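Local coordinates for protein acyl-homoserine-lactone synthase (Pseudomonas aeruginosa, PDB 1RO5) that synthesises the quorum-sensing autoinducer N-(3-oxododecanoyl)homoserine lactone from a fatty acyl-[acyl-carrier-protein] and S-adenosyl-L-methionine, at residues 76-81 / 99-104. Residues are numbered along the deposited sequence; the frame is centred on the assembly and turned at random.
Sequences GPYMLK and IWELSR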
loop_
_atom_site.group_PDB
_atom_site.type_symbol
_atom_site.label_atom_id
_atom_site.label_comp_id
_atom_site.label_asym_id
_atom_site.label_seq_id
_atom_site.Cartn_x
_atom_site.Cartn_y
_atom_site.Cartn_z
ATOM N N GLY A 76 0.938 -8.417 13.903
ATOM C CA GLY A 76 1.198 -7.291 14.822
ATOM C C GLY A 76 0.073 -6.262 14.616
ATOM O O GLY A 76 -0.949 -6.562 14.016
ATOM N N PRO A 77 0.179 -5.082 15.209
ATOM C CA PRO A 77 -0.890 -4.098 15.042
ATOM C C PRO A 77 -0.872 -3.515 13.592
ATOM O O PRO A 77 0.229 -3.389 13.038
ATOM C CB PRO A 77 -0.528 -2.993 16.073
ATOM C CG PRO A 77 0.461 -3.672 16.999
ATOM C CD PRO A 77 1.249 -4.634 16.126
ATOM N N TYR A 78 -2.053 -3.229 13.013
ATOM C CA TYR A 78 -2.136 -2.668 11.684
ATOM C C TYR A 78 -3.376 -1.804 11.587
ATOM O O TYR A 78 -4.214 -1.866 12.486
ATOM C CB TYR A 78 -2.027 -3.774 10.601
ATOM C CG TYR A 78 -3.128 -4.783 10.603
ATOM C CD1 TYR A 78 -4.184 -4.660 9.741
ATOM C CD2 TYR A 78 -3.099 -5.860 11.498
ATOM C CE1 TYR A 78 -5.179 -5.570 9.704
ATOM C CE2 TYR A 78 -4.118 -6.814 11.491
ATOM C CZ TYR A 78 -5.126 -6.655 10.520
ATOM O OH TYR A 78 -6.192 -7.551 10.479
ATOM N N MET A 79 -3.457 -0.904 10.588
ATOM C CA MET A 79 -4.415 0.228 10.648
ATOM C C MET A 79 -5.867 -0.344 10.535
ATOM O O MET A 79 -6.785 0.203 11.141
ATOM C CB MET A 79 -4.207 1.226 9.487
ATOM C CG MET A 79 -2.783 1.814 9.419
ATOM S SD MET A 79 -2.587 3.238 8.383
ATOM C CE MET A 79 -3.365 4.546 9.611
ATOM N N LEU A 80 -6.103 -1.460 9.837
ATOM C CA LEU A 80 -7.513 -1.887 9.633
ATOM C C LEU A 80 -8.024 -2.345 11.029
ATOM O O LEU A 80 -9.141 -2.046 11.403
ATOM C CB LEU A 80 -7.620 -3.085 8.696
ATOM C CG LEU A 80 -8.918 -3.519 8.092
ATOM C CD1 LEU A 80 -8.986 -4.835 7.404
ATOM C CD2 LEU A 80 -10.215 -2.867 8.472
ATOM N N LYS A 81 -7.156 -3.025 11.757
ATOM C CA LYS A 81 -7.516 -3.642 13.036
ATOM C C LYS A 81 -7.513 -2.594 14.103
ATOM O O LYS A 81 -8.399 -2.616 14.974
ATOM C CB LYS A 81 -6.541 -4.753 13.418
ATOM C CG LYS A 81 -6.888 -5.498 14.724
ATOM C CD LYS A 81 -5.829 -6.319 15.499
ATOM C CE LYS A 81 -5.615 -7.749 15.085
ATOM N NZ LYS A 81 -4.062 -8.046 14.993
ATOM N N ILE A 99 -0.807 -13.111 5.776
ATOM C CA ILE A 99 -1.540 -11.955 5.337
ATOM C C ILE A 99 -0.833 -10.645 5.859
ATOM O O ILE A 99 -0.460 -10.589 7.048
ATOM C CB ILE A 99 -3.004 -12.076 5.880
ATOM C CG1 ILE A 99 -3.635 -13.454 5.402
ATOM C CG2 ILE A 99 -3.813 -10.769 5.545
ATOM C CD1 ILE A 99 -5.013 -13.809 6.063
ATOM N N TRP A 100 -0.754 -9.619 5.001
ATOM C CA TRP A 100 -0.161 -8.356 5.299
ATOM C C TRP A 100 -1.166 -7.291 4.991
ATOM O O TRP A 100 -2.072 -7.463 4.186
ATOM C CB TRP A 100 1.076 -8.155 4.379
ATOM C CG TRP A 100 2.323 -8.890 4.721
ATOM C CD1 TRP A 100 2.612 -9.539 5.871
ATOM C CD2 TRP A 100 3.475 -9.044 3.882
ATOM N NE1 TRP A 100 3.902 -10.036 5.828
ATOM C CE2 TRP A 100 4.430 -9.764 4.603
ATOM C CE3 TRP A 100 3.776 -8.660 2.579
ATOM C CZ2 TRP A 100 5.653 -10.074 4.092
ATOM C CZ3 TRP A 100 4.972 -8.952 2.081
ATOM C CH2 TRP A 100 5.920 -9.652 2.842
ATOM N N GLU A 101 -0.976 -6.156 5.591
ATOM C CA GLU A 101 -1.764 -5.000 5.350
ATOM C C GLU A 101 -0.980 -3.942 4.610
ATOM O O GLU A 101 0.243 -3.765 4.862
ATOM C CB GLU A 101 -2.207 -4.368 6.693
ATOM C CG GLU A 101 -3.127 -3.188 6.357
ATOM C CD GLU A 101 -3.305 -2.115 7.440
ATOM O OE1 GLU A 101 -2.354 -1.768 8.143
ATOM O OE2 GLU A 101 -4.379 -1.580 7.495
ATOM N N LEU A 102 -1.649 -3.308 3.632
ATOM C CA LEU A 102 -1.096 -2.174 2.935
ATOM C C LEU A 102 -1.751 -0.913 3.508
ATOM O O LEU A 102 -2.990 -0.886 3.791
ATOM C CB LEU A 102 -1.384 -2.227 1.451
ATOM C CG LEU A 102 -1.093 -3.517 0.713
ATOM C CD1 LEU A 102 -1.484 -3.306 -0.686
ATOM C CD2 LEU A 102 0.421 -3.813 0.861
ATOM N N SER A 103 -0.957 0.180 3.531
ATOM C CA SER A 103 -1.443 1.441 4.010
ATOM C C SER A 103 -0.668 2.586 3.472
ATOM O O SER A 103 0.393 2.397 2.913
ATOM C CB SER A 103 -1.458 1.443 5.573
ATOM O OG SER A 103 -0.174 1.361 6.146
ATOM N N ARG A 104 -1.161 3.811 3.612
ATOM C CA ARG A 104 -0.344 4.986 3.202
ATOM C C ARG A 104 0.110 4.985 1.746
ATOM O O ARG A 104 1.272 5.260 1.476
ATOM C CB ARG A 104 0.854 5.207 4.157
ATOM C CG ARG A 104 0.469 5.473 5.626
ATOM C CD ARG A 104 -0.393 6.725 5.682
ATOM N NE ARG A 104 -0.655 7.287 7.013
ATOM C CZ ARG A 104 -1.879 7.383 7.602
ATOM N NH1 ARG A 104 -3.031 6.948 7.037
ATOM N NH2 ARG A 104 -1.970 7.968 8.757
#
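E101 rises from the strand to meet the first turn of the short helix that begins at M79, and its side chain is the one to follow. CG lies anti to the backbone N (chi1 -176°) and the chain beyond it stays extended, which carries the carboxylate off the sheet. CB starts beside the Y78 ring, with E101 CB 3.6 Å from Y78 CD1; CG passes the same ring atom, and E101 CD reaches the ring edge, in its plane, at 3.5 Å from Y78 CD1. Ring and carboxylate planes stand 77° apart, and Y78 OH bonds to P94 O. At the tip the carboxylate faces the first N-H groups of the helix. E101 OE1 accepts from M79 N at 2.8 Å on its syn side, the donor 32° out of the carboxylate plane, and also touches Y78 CB. E101 OE2 takes a weak, more bent bond from L80 N at 2.9 Å.

M79 reaches past S103, two residues on along the strand, to R104: M79 SD lies 3.5 Å from S103 CB, and M79 CE sits over one face of the R104 guanidinium, 3.5 Å from R104 NH1. The polar ends here look elsewhere: S103 OG bonds to R70 on the adjacent strand, and R104 pairs with E45 and bonds to W36 O.

Through E101 the strand holds the start of helix 79-82 against one face of the central sheet of this acetyltransferase-like fold. Two backbone N-H groups at the start of the helix hold both oxygens of a buried carboxylate and fix where it points.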